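Local coordinates for protein lipid A deacylase PagL (Pseudomonas aeruginosa, PDB 2ERV) that removes the 3-O-linked primary acyl chain from the lipid A part of lipopolysaccharide by hydrolysing its ester bond in the bacterial outer membrane, at residues 10-15 against 94-99; 46-51 against 57-62; 28-31 against 36-39. All coordinates share one frame; numbering follows the deposited sequence.

Contact 1 of 3, residues 10-15 against 94-99; sequences TGQSGM and GDQNLG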
ATOM      1  N   THR A  10      10.636   4.567  -5.280  1.00 23.66           N
ATOM      2  CA  THR A  10      11.264   3.449  -4.519  1.00 24.27           C
ATOM      3  C   THR A  10      12.439   3.985  -3.688  1.00 25.08           C
ATOM      4  O   THR A  10      12.804   5.150  -3.828  1.00 24.95           O
ATOM      5  CB  THR A  10      11.791   2.393  -5.461  1.00 24.67           C
ATOM      6  OG1 THR A  10      12.831   2.976  -6.278  1.00 23.62           O
ATOM      7  CG2 THR A  10      10.687   1.905  -6.434  1.00 23.27           C
ATOM      8  N   GLY A  11      13.069   3.139  -2.884  1.00 25.29           N
ATOM      9  CA  GLY A  11      14.341   3.541  -2.238  1.00 27.48           C
ATOM     10  C   GLY A  11      15.455   3.912  -3.231  1.00 29.04           C
ATOM     11  O   GLY A  11      16.420   4.618  -2.878  1.00 29.39           O
ATOM     12  N   GLN A  12      15.329   3.434  -4.470  1.00 28.98           N
ATOM     13  CA  GLN A  12      16.316   3.689  -5.545  1.00 28.83           C
ATOM     14  C   GLN A  12      15.878   4.868  -6.457  1.00 29.77           C
ATOM     15  O   GLN A  12      16.472   5.128  -7.514  1.00 29.90           O
ATOM     16  CB  GLN A  12      16.522   2.409  -6.358  1.00 29.03           C
ATOM     17  CG  GLN A  12      17.210   1.256  -5.557  1.00 27.29           C
ATOM     18  CD  GLN A  12      16.265   0.590  -4.533  1.00 29.78           C
ATOM     19  OE1 GLN A  12      15.133   0.180  -4.873  1.00 25.06           O
ATOM     20  NE2 GLN A  12      16.735   0.467  -3.280  1.00 24.81           N
ATOM     21  N   SER A  13      14.850   5.583  -6.024  1.00 29.33           N
ATOM     22  CA  SER A  13      14.340   6.775  -6.730  1.00 31.12           C
ATOM     23  C   SER A  13      13.681   6.472  -8.092  1.00 30.52           C
ATOM     24  O   SER A  13      13.621   7.353  -8.957  1.00 32.57           O
ATOM     25  CB  SER A  13      15.451   7.842  -6.877  1.00 31.47           C
ATOM     26  OG  SER A  13      15.875   8.357  -5.617  1.00 34.06           O
ATOM     27  N   GLY A  14      13.190   5.249  -8.296  1.00 28.50           N
ATOM     28  CA  GLY A  14      12.357   4.960  -9.464  1.00 27.00           C
ATOM     29  C   GLY A  14      10.891   5.250  -9.120  1.00 26.82           C
ATOM     30  O   GLY A  14      10.496   5.158  -7.964  1.00 26.36           O
ATOM     31  N   MET A  15      10.072   5.569 -10.114  1.00 25.82           N
ATOM     32  CA  MET A  15       8.633   5.945  -9.882  1.00 25.54           C
ATOM     33  C   MET A  15       7.798   4.680  -9.718  1.00 24.02           C
ATOM     34  O   MET A  15       8.153   3.667 -10.281  1.00 25.33           O
ATOM     35  CB  MET A  15       8.090   6.683 -11.107  1.00 25.90           C
ATOM     36  CG  MET A  15       8.723   8.070 -11.381  1.00 29.40           C
ATOM     37  SD  MET A  15       8.660   9.123  -9.903  1.00 34.38           S
ATOM     38  CE  MET A  15       6.898   9.289  -9.579  1.00 34.20           C
ATOM     39  N   GLY A  94      12.844  -2.636 -11.015  1.00 25.63           N
ATOM     40  CA  GLY A  94      13.657  -1.470 -10.778  1.00 26.79           C
ATOM     41  C   GLY A  94      15.112  -1.889 -10.767  1.00 27.15           C
ATOM     42  O   GLY A  94      15.549  -2.604 -11.671  1.00 26.54           O
ATOM     43  N   ASP A  95      15.839  -1.494  -9.727  1.00 26.84           N
ATOM     44  CA  ASP A  95      17.233  -1.894  -9.558  1.00 27.74           C
ATOM     45  C   ASP A  95      17.357  -3.184  -8.742  1.00 27.78           C
ATOM     46  O   ASP A  95      18.447  -3.518  -8.320  1.00 26.12           O
ATOM     47  CB  ASP A  95      18.017  -0.807  -8.806  1.00 28.56           C
ATOM     48  CG  ASP A  95      18.270   0.445  -9.617  1.00 30.19           C
ATOM     49  OD1 ASP A  95      18.017   0.505 -10.855  1.00 28.74           O
ATOM     50  OD2 ASP A  95      18.726   1.457  -9.052  1.00 33.22           O
ATOM     51  N   GLN A  96      16.254  -3.908  -8.495  1.00 27.41           N
ATOM     52  CA  GLN A  96      16.235  -4.959  -7.456  1.00 26.39           C
ATOM     53  C   GLN A  96      16.028  -6.364  -8.020  1.00 26.77           C
ATOM     54  O   GLN A  96      15.217  -6.558  -8.891  1.00 26.38           O
ATOM     55  CB  GLN A  96      15.114  -4.708  -6.429  1.00 26.24           C
ATOM     56  CG  GLN A  96      15.091  -3.298  -5.753  1.00 26.37           C
ATOM     57  CD  GLN A  96      16.414  -2.927  -5.082  1.00 29.57           C
ATOM     58  OE1 GLN A  96      17.166  -2.125  -5.631  1.00 32.05           O
ATOM     59  NE2 GLN A  96      16.675  -3.476  -3.894  1.00 26.57           N
ATOM     60  N   ASN A  97      16.772  -7.343  -7.503  1.00 27.06           N
ATOM     61  CA  ASN A  97      16.493  -8.743  -7.822  1.00 28.33           C
ATOM     62  C   ASN A  97      15.753  -9.323  -6.653  1.00 28.05           C
ATOM     63  O   ASN A  97      16.342  -9.568  -5.590  1.00 28.23           O
ATOM     64  CB  ASN A  97      17.781  -9.495  -8.108  1.00 27.48           C
ATOM     65  CG  ASN A  97      17.548 -10.952  -8.535  1.00 30.28           C
ATOM     66  OD1 ASN A  97      16.455 -11.483  -8.452  1.00 34.49           O
ATOM     67  ND2 ASN A  97      18.613 -11.603  -8.933  1.00 31.13           N
ATOM     68  N   LEU A  98      14.443  -9.465  -6.811  1.00 28.17           N
ATOM     69  CA  LEU A  98      13.584  -9.971  -5.742  1.00 29.25           C
ATOM     70  C   LEU A  98      13.722 -11.472  -5.471  1.00 31.57           C
ATOM     71  O   LEU A  98      13.289 -11.962  -4.416  1.00 32.43           O
ATOM     72  CB  LEU A  98      12.135  -9.671  -6.068  1.00 29.64           C
ATOM     73  CG  LEU A  98      11.770  -8.202  -6.311  1.00 28.41           C
ATOM     74  CD1 LEU A  98      10.308  -8.146  -6.617  1.00 28.84           C
ATOM     75  CD2 LEU A  98      12.100  -7.457  -5.026  1.00 28.20           C
ATOM     76  N   GLY A  99      14.253 -12.211  -6.446  1.00 32.39           N
ATOM     77  CA  GLY A  99      14.397 -13.668  -6.302  1.00 34.39           C
ATOM     78  C   GLY A  99      13.153 -14.423  -6.715  1.00 34.35           C
ATOM     79  O   GLY A  99      13.216 -15.371  -7.509  1.00 34.30           O
TER
HETATM   80  O   HOH W   1      14.567  -0.303  -7.438  1.00 24.02           O
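Gln-12 and Gln-96 bring their carboxamides together from opposite directions and stack them nearly parallel, with only 16° between the two planes. The nearest approach puts OE1 of Gln-96 3.1 Å from CD of Gln-12. No direct hydrogen bond forms between the pair, and the two OE1 atoms, both acceptors, lie 3.2 Å apart. A bend in Gln-12 at CB-CG (chi2 74°) brings its amide over to this partner, while the aliphatic start of the chain runs past Asp-95, whose OD2 rests 3.6 Å from CB of Gln-12.

The polar link is indirect. One water donates to Gln-12 OE1 over 2.7 Å and accepts from the backbone N of Asp-95 at 2.9 Å, bridging the two loops beside the stacked amides.

Second-shell bonds position these groups. Gln-96 NE2 donates to the carbonyl of Gly-138, which fixes the flip of that amide, and Asp-95 OD1 accepts from the backbone N of Asp-52. On the other side, Gln-12 rides on a type I turn from Thr-10 to Ser-13. Thr-10 OG1 reaches across this turn to accept from Gly-14 N at 3.1 Å, and weakly from Gln-12 N as well. Backbone bonds, including Thr-10 N to Gly-14 O at 2.8 Å, close its base, and Ser-13 follows with a positive phi of 68°.

The side chain of Gln-12 lies about 5 Å from that of the catalytic Glu-140, so this surface contact borders the active site. A type I turn with a G1 bulge, ending a tight beta hairpin, here meets the connection between strands 75-88 and 102-114, which are not its neighbours in the sheet, so the contact reaches across the mouth of an outer-membrane beta barrel.

Contact 2 of 3, residues 46-51 against 57-62; sequences TYWEGG and KHSLSF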
ATOM      1  N   THR A  46       0.121  -2.207  -9.304  1.00 24.22           N
ATOM      2  CA  THR A  46       1.211  -1.206  -9.227  1.00 23.30           C
ATOM      3  C   THR A  46       2.060  -1.351 -10.442  1.00 24.32           C
ATOM      4  O   THR A  46       2.358  -2.470 -10.847  1.00 22.88           O
ATOM      5  CB  THR A  46       2.079  -1.397  -7.946  1.00 24.24           C
ATOM      6  OG1 THR A  46       1.235  -1.298  -6.771  1.00 22.05           O
ATOM      7  CG2 THR A  46       3.129  -0.281  -7.795  1.00 22.08           C
ATOM      8  N   TYR A  47       2.428  -0.221 -11.040  1.00 22.52           N
ATOM      9  CA  TYR A  47       3.464  -0.240 -12.067  1.00 23.55           C
ATOM     10  C   TYR A  47       4.743   0.340 -11.457  1.00 21.78           C
ATOM     11  O   TYR A  47       4.697   1.351 -10.753  1.00 21.64           O
ATOM     12  CB  TYR A  47       3.042   0.615 -13.291  1.00 24.59           C
ATOM     13  CG  TYR A  47       4.121   0.733 -14.333  1.00 27.10           C
ATOM     14  CD1 TYR A  47       4.332  -0.296 -15.232  1.00 27.07           C
ATOM     15  CD2 TYR A  47       4.920   1.860 -14.427  1.00 30.72           C
ATOM     16  CE1 TYR A  47       5.326  -0.219 -16.185  1.00 29.73           C
ATOM     17  CE2 TYR A  47       5.941   1.938 -15.421  1.00 30.38           C
ATOM     18  CZ  TYR A  47       6.103   0.891 -16.268  1.00 28.12           C
ATOM     19  OH  TYR A  47       7.056   0.909 -17.259  1.00 32.63           O
ATOM     20  N   TRP A  48       5.863  -0.307 -11.759  1.00 20.77           N
ATOM     21  CA  TRP A  48       7.165   0.031 -11.219  1.00 21.86           C
ATOM     22  C   TRP A  48       8.030   0.388 -12.393  1.00 22.17           C
ATOM     23  O   TRP A  48       8.312  -0.509 -13.201  1.00 23.55           O
ATOM     24  CB  TRP A  48       7.807  -1.224 -10.579  1.00 20.98           C
ATOM     25  CG  TRP A  48       6.980  -1.804  -9.400  1.00 21.30           C
ATOM     26  CD1 TRP A  48       5.861  -2.619  -9.496  1.00 20.52           C
ATOM     27  CD2 TRP A  48       7.151  -1.536  -8.004  1.00 22.63           C
ATOM     28  NE1 TRP A  48       5.357  -2.895  -8.240  1.00 19.59           N
ATOM     29  CE2 TRP A  48       6.132  -2.236  -7.306  1.00 20.40           C
ATOM     30  CE3 TRP A  48       8.080  -0.778  -7.251  1.00 22.29           C
ATOM     31  CZ2 TRP A  48       6.021  -2.199  -5.901  1.00 20.15           C
ATOM     32  CZ3 TRP A  48       7.973  -0.760  -5.889  1.00 18.91           C
ATOM     33  CH2 TRP A  48       6.952  -1.451  -5.210  1.00 19.70           C
ATOM     34  N   GLU A  49       8.506   1.622 -12.439  1.00 23.56           N
ATOM     35  CA  GLU A  49       9.447   2.090 -13.439  1.00 26.53           C
ATOM     36  C   GLU A  49      10.674   1.181 -13.463  1.00 26.84           C
ATOM     37  O   GLU A  49      11.126   0.688 -12.406  1.00 26.26           O
ATOM     38  CB  GLU A  49       9.879   3.524 -13.135  1.00 26.75           C
ATOM     39  CG  GLU A  49      10.806   4.146 -14.175  1.00 30.94           C
ATOM     40  CD  GLU A  49      11.436   5.466 -13.762  1.00 31.58           C
ATOM     41  OE1 GLU A  49      11.231   5.967 -12.630  1.00 34.33           O
ATOM     42  OE2 GLU A  49      12.162   6.034 -14.616  1.00 38.82           O
ATOM     43  N   GLY A  50      11.212   0.947 -14.663  1.00 26.09           N
ATOM     44  CA  GLY A  50      12.366   0.053 -14.808  1.00 26.37           C
ATOM     45  C   GLY A  50      13.585   0.673 -14.171  1.00 27.87           C
ATOM     46  O   GLY A  50      13.585   1.842 -13.826  1.00 27.91           O
ATOM     47  N   GLY A  51      14.648  -0.111 -14.022  1.00 27.48           N
ATOM     48  CA  GLY A  51      15.887   0.395 -13.471  1.00 29.19           C
ATOM     49  C   GLY A  51      16.974  -0.500 -14.039  1.00 30.33           C
ATOM     50  O   GLY A  51      16.814  -1.040 -15.120  1.00 28.81           O
ATOM     51  N   LYS A  57       7.730  -3.115 -14.659  1.00 23.07           N
ATOM     52  CA  LYS A  57       7.092  -4.331 -14.158  1.00 24.26           C
ATOM     53  C   LYS A  57       5.758  -3.989 -13.456  1.00 23.74           C
ATOM     54  O   LYS A  57       5.480  -2.833 -13.186  1.00 21.88           O
ATOM     55  CB  LYS A  57       8.008  -5.057 -13.171  1.00 24.98           C
ATOM     56  CG  LYS A  57       9.244  -5.680 -13.789  1.00 26.86           C
ATOM     57  CD  LYS A  57       8.913  -6.881 -14.703  1.00 32.11           C
ATOM     58  CE  LYS A  57      10.191  -7.620 -15.132  1.00 38.93           C
ATOM     59  NZ  LYS A  57      11.062  -6.814 -16.026  1.00 39.19           N
ATOM     60  N   HIS A  58       4.951  -4.999 -13.177  1.00 23.94           N
ATOM     61  CA  HIS A  58       3.617  -4.775 -12.590  1.00 26.43           C
ATOM     62  C   HIS A  58       3.487  -5.718 -11.412  1.00 26.58           C
ATOM     63  O   HIS A  58       4.067  -6.804 -11.424  1.00 27.34           O
ATOM     64  CB  HIS A  58       2.521  -5.133 -13.614  1.00 28.03           C
ATOM     65  CG  HIS A  58       2.705  -4.474 -14.949  1.00 31.28           C
ATOM     66  ND1 HIS A  58       2.085  -3.290 -15.282  1.00 35.62           N
ATOM     67  CD2 HIS A  58       3.465  -4.818 -16.014  1.00 36.23           C
ATOM     68  CE1 HIS A  58       2.429  -2.952 -16.511  1.00 36.71           C
ATOM     69  NE2 HIS A  58       3.284  -3.849 -16.970  1.00 38.98           N
ATOM     70  N   SER A  59       2.748  -5.310 -10.399  1.00 25.88           N
ATOM     71  CA  SER A  59       2.457  -6.206  -9.291  1.00 26.86           C
ATOM     72  C   SER A  59       0.962  -6.145  -8.976  1.00 28.04           C
ATOM     73  O   SER A  59       0.321  -5.113  -9.157  1.00 26.93           O
ATOM     74  CB  SER A  59       3.311  -5.872  -8.055  1.00 25.55           C
ATOM     75  OG  SER A  59       2.944  -4.633  -7.495  1.00 27.29           O
ATOM     76  N   LEU A  60       0.422  -7.271  -8.522  1.00 28.93           N
ATOM     77  CA  LEU A  60      -0.957  -7.335  -8.056  1.00 28.99           C
ATOM     78  C   LEU A  60      -0.819  -7.728  -6.589  1.00 28.40           C
ATOM     79  O   LEU A  60      -0.114  -8.669  -6.262  1.00 27.12           O
ATOM     80  CB  LEU A  60      -1.717  -8.445  -8.786  1.00 29.35           C
ATOM     81  CG  LEU A  60      -2.709  -8.230  -9.938  1.00 35.33           C
ATOM     82  CD1 LEU A  60      -2.522  -6.919 -10.697  1.00 35.77           C
ATOM     83  CD2 LEU A  60      -2.762  -9.458 -10.938  1.00 31.66           C
ATOM     84  N   SER A  61      -1.495  -7.003  -5.715  1.00 26.36           N
ATOM     85  CA  SER A  61      -1.362  -7.286  -4.288  1.00 26.32           C
ATOM     86  C   SER A  61      -2.715  -7.224  -3.597  1.00 25.69           C
ATOM     87  O   SER A  61      -3.686  -6.626  -4.089  1.00 25.78           O
ATOM     88  CB  SER A  61      -0.379  -6.278  -3.680  1.00 26.16           C
ATOM     89  OG  SER A  61      -0.888  -4.988  -3.880  1.00 29.47           O
ATOM     90  N   PHE A  62      -2.802  -7.907  -2.472  1.00 26.07           N
ATOM     91  CA  PHE A  62      -3.996  -7.932  -1.696  1.00 26.26           C
ATOM     92  C   PHE A  62      -3.640  -8.020  -0.205  1.00 25.63           C
ATOM     93  O   PHE A  62      -2.836  -8.852   0.182  1.00 25.64           O
ATOM     94  CB  PHE A  62      -4.858  -9.135  -2.077  1.00 28.67           C
ATOM     95  CG  PHE A  62      -6.135  -9.182  -1.316  1.00 30.99           C
ATOM     96  CD1 PHE A  62      -7.226  -8.436  -1.738  1.00 31.21           C
ATOM     97  CD2 PHE A  62      -6.226  -9.923  -0.138  1.00 32.90           C
ATOM     98  CE1 PHE A  62      -8.397  -8.444  -1.014  1.00 33.93           C
ATOM     99  CE2 PHE A  62      -7.408  -9.930   0.580  1.00 34.55           C
ATOM    100  CZ  PHE A  62      -8.486  -9.208   0.131  1.00 31.85           C
TER
HETATM  101  O   HOH W   2       0.579  -3.972  -6.163  1.00 38.24           O
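The indole of Trp-48 meets Ser-59 at its edge, where NE1 donates to OG over 3.1 Å, nearly straight at 176° and in the ring plane; Lys-57 O lies at the same edge. On one face of the indole sits the methyl CG2 of Thr-46, and beyond these segments the rings of Phe-88 and Tyr-127 also meet it. This is an antiparallel beta hairpin of the PagL barrel, joining strands 35-48 and 57-70.

Thr-46 with Ser-59 and Trp-48 with Lys-57 are hydrogen-bonded pairs; Thr-46 N reaches Ser-59 O at 2.9 Å. Between them, Tyr-47 and His-58 form a non-hydrogen-bonded pair with side chains on the other face of the sheet. Their rings cross at 58°, with Tyr-47 CD1 3.5 Å from His-58 CE1, and His-58 ND1 is hydrogen-bonded to Tyr-45 OH.

The Trp-48 side chain comes within about 6 Å of that of the catalytic Glu-140, placing this face of the hairpin beside the active site. With OG1 anti to its own carbonyl carbon (chi1 -58°), Thr-46 shares one water with two serines: the water oxygen lies 2.8 Å from Thr-46 OG1, 2.8 Å from Ser-59 OG and 2.9 Å from Ser-61 OG.

Contact 3 of 3, residues 28-31 against 36-39; sequences SWWQ and RLTG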
ATOM      1  N   SER A  28     -15.780  -2.222  13.837  1.00 33.19           N
ATOM      2  CA  SER A  28     -14.859  -1.426  14.628  1.00 33.04           C
ATOM      3  C   SER A  28     -14.649  -2.075  15.999  1.00 32.86           C
ATOM      4  O   SER A  28     -15.492  -2.852  16.456  1.00 31.08           O
ATOM      5  CB  SER A  28     -15.428  -0.015  14.781  1.00 32.86           C
ATOM      6  OG  SER A  28     -15.409   0.629  13.498  1.00 36.81           O
ATOM      7  N   TRP A  29     -13.497  -1.794  16.600  1.00 32.76           N
ATOM      8  CA  TRP A  29     -13.130  -2.239  17.945  1.00 33.28           C
ATOM      9  C   TRP A  29     -12.477  -1.066  18.671  1.00 33.45           C
ATOM     10  O   TRP A  29     -12.067  -0.065  18.052  1.00 32.00           O
ATOM     11  CB  TRP A  29     -12.090  -3.348  17.850  1.00 32.89           C
ATOM     12  CG  TRP A  29     -12.544  -4.522  17.043  1.00 34.00           C
ATOM     13  CD1 TRP A  29     -13.294  -5.607  17.474  1.00 34.66           C
ATOM     14  CD2 TRP A  29     -12.290  -4.734  15.659  1.00 33.79           C
ATOM     15  NE1 TRP A  29     -13.510  -6.474  16.428  1.00 35.18           N
ATOM     16  CE2 TRP A  29     -12.910  -5.964  15.297  1.00 34.63           C
ATOM     17  CE3 TRP A  29     -11.589  -4.006  14.677  1.00 31.24           C
ATOM     18  CZ2 TRP A  29     -12.832  -6.493  14.000  1.00 33.48           C
ATOM     19  CZ3 TRP A  29     -11.518  -4.527  13.379  1.00 34.20           C
ATOM     20  CH2 TRP A  29     -12.137  -5.761  13.052  1.00 33.36           C
ATOM     21  N   TRP A  30     -12.313  -1.226  19.972  1.00 34.85           N
ATOM     22  CA  TRP A  30     -11.661  -0.235  20.851  1.00 36.97           C
ATOM     23  C   TRP A  30     -12.187   1.179  20.667  1.00 36.84           C
ATOM     24  O   TRP A  30     -11.411   2.152  20.718  1.00 35.48           O
ATOM     25  CB  TRP A  30     -10.142  -0.220  20.680  1.00 39.22           C
ATOM     26  CG  TRP A  30      -9.442  -1.543  20.844  1.00 43.19           C
ATOM     27  CD1 TRP A  30      -9.868  -2.641  21.561  1.00 45.95           C
ATOM     28  CD2 TRP A  30      -8.164  -1.900  20.296  1.00 46.81           C
ATOM     29  NE1 TRP A  30      -8.936  -3.650  21.476  1.00 47.75           N
ATOM     30  CE2 TRP A  30      -7.885  -3.226  20.701  1.00 46.22           C
ATOM     31  CE3 TRP A  30      -7.209  -1.223  19.508  1.00 47.57           C
ATOM     32  CZ2 TRP A  30      -6.703  -3.886  20.346  1.00 44.74           C
ATOM     33  CZ3 TRP A  30      -6.024  -1.890  19.159  1.00 46.22           C
ATOM     34  CH2 TRP A  30      -5.794  -3.207  19.575  1.00 44.32           C
ATOM     35  N   GLN A  31     -13.504   1.300  20.505  1.00 36.46           N
ATOM     36  CA  GLN A  31     -14.092   2.603  20.239  1.00 36.47           C
ATOM     37  C   GLN A  31     -14.209   3.388  21.516  1.00 36.94           C
ATOM     38  O   GLN A  31     -14.799   2.903  22.506  1.00 36.77           O
ATOM     39  CB  GLN A  31     -15.451   2.499  19.562  1.00 36.87           C
ATOM     40  CG  GLN A  31     -15.503   1.516  18.424  1.00 38.37           C
ATOM     41  CD  GLN A  31     -16.290   0.292  18.820  1.00 40.30           C
ATOM     42  OE1 GLN A  31     -15.879  -0.480  19.733  1.00 41.35           O
ATOM     43  NE2 GLN A  31     -17.443   0.113  18.173  1.00 36.07           N
ATOM     44  N   ARG A  36     -11.191   4.817  16.993  1.00 28.16           N
ATOM     45  CA  ARG A  36     -11.568   3.417  16.956  1.00 28.27           C
ATOM     46  C   ARG A  36     -10.545   2.717  16.081  1.00 27.36           C
ATOM     47  O   ARG A  36      -9.916   3.358  15.211  1.00 24.03           O
ATOM     48  CB  ARG A  36     -12.959   3.244  16.348  1.00 28.22           C
ATOM     49  CG  ARG A  36     -13.124   3.950  14.985  1.00 29.98           C
ATOM     50  CD  ARG A  36     -14.369   3.581  14.199  1.00 31.94           C
ATOM     51  NE  ARG A  36     -14.375   4.248  12.882  1.00 37.39           N
ATOM     52  CZ  ARG A  36     -14.809   3.690  11.749  1.00 38.87           C
ATOM     53  NH1 ARG A  36     -15.230   2.426  11.727  1.00 36.94           N
ATOM     54  NH2 ARG A  36     -14.796   4.382  10.617  1.00 39.72           N
ATOM     55  N   LEU A  37     -10.401   1.409  16.323  1.00 26.23           N
ATOM     56  CA  LEU A  37      -9.698   0.516  15.433  1.00 25.83           C
ATOM     57  C   LEU A  37     -10.706  -0.008  14.416  1.00 26.36           C
ATOM     58  O   LEU A  37     -11.835  -0.399  14.765  1.00 25.36           O
ATOM     59  CB  LEU A  37      -9.033  -0.652  16.178  1.00 24.99           C
ATOM     60  CG  LEU A  37      -8.172  -1.623  15.304  1.00 25.69           C
ATOM     61  CD1 LEU A  37      -6.865  -0.932  14.826  1.00 23.44           C
ATOM     62  CD2 LEU A  37      -7.828  -2.911  16.088  1.00 25.59           C
ATOM     63  N   THR A  38     -10.290  -0.024  13.153  1.00 25.00           N
ATOM     64  CA  THR A  38     -11.103  -0.597  12.093  1.00 24.79           C
ATOM     65  C   THR A  38     -10.193  -1.159  11.003  1.00 24.35           C
ATOM     66  O   THR A  38      -9.025  -1.462  11.295  1.00 22.39           O
ATOM     67  CB  THR A  38     -12.154   0.452  11.574  1.00 25.39           C
ATOM     68  OG1 THR A  38     -13.046  -0.228  10.675  1.00 27.78           O
ATOM     69  CG2 THR A  38     -11.516   1.598  10.757  1.00 26.59           C
ATOM     70  N   GLY A  39     -10.700  -1.314   9.774  1.00 24.54           N
ATOM     71  CA  GLY A  39      -9.816  -1.701   8.668  1.00 24.81           C
ATOM     72  C   GLY A  39     -10.521  -1.877   7.349  1.00 25.12           C
ATOM     73  O   GLY A  39     -11.753  -1.612   7.221  1.00 24.69           O
TER
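Leu-37 packs its CD2 methyl over one face of the Trp-30 indole, a CH-pi contact with the carbon 4.0 Å from the centroid of the six-membered ring and 21° off its normal. The two side chains run alongside each other in the same direction. Having CG anti to the backbone N (chi1 -176°), Leu-37 sends this methyl between two tryptophans, and the same CD2 lies 4.2 Å from CE3 of Trp-29. Beneath this apolar layer the backbones are firmly joined: Trp-29 and Leu-37 form an antiparallel hydrogen-bonded pair, with Trp-29 N to Leu-37 O and Leu-37 N to Trp-29 O both at 2.8 Å.

On the other face of the strand pair the contact is polar. NH1 of Arg-36 donates to Ser-28 OG within the guanidinium plane; the measured 2.5 Å is unusually short and doubtful. The rotation of the guanidinium is further set by a salt bridge from NE to Glu-69, and CG2 of Thr-38 lies over one of its faces. Thr-38 OG1 is bonded to the carbonyl of Lys-27.

The looser part is at Gln-31, beyond the corner the chain turns at Trp-30. Gln-31 is on the surface and meets Arg-36 mainly through carbon, CG to CB at 3.7 Å.

A bound detergent lies about 5 Å from the Trp-29 side chain, consistent with a membrane-facing apolar side. On an extracellular segment where short strand 29-32 pairs with the start of long strand 35-48, these tryptophans are consistent with the aromatic belt of outer-membrane barrels.

In the fold
Contacts 2 and 3 lie in the barrel's antiparallel sheet, whereas contact 1 joins two connections at its end, one carrying a separate two-stranded sheet. Contacts 1 and 2 have centres 10 Å apart and touch: Glu-49 OE1 probably accepts from Met-15 N, and Thr-10 packs on Trp-48. Contact 3 lies on the opposite side of the chain's centre, centred 35 Å from contact 1 and 31 Å from contact 2. Strand 35-48 carries one segment each of contacts 2 and 3 and spans between them. Along the chain, contact 3 closes before contact 2 opens, and both are nested within the loop closed by contact 1. The catalytic residues are near the contact 1 and 2 end, far from contact 3.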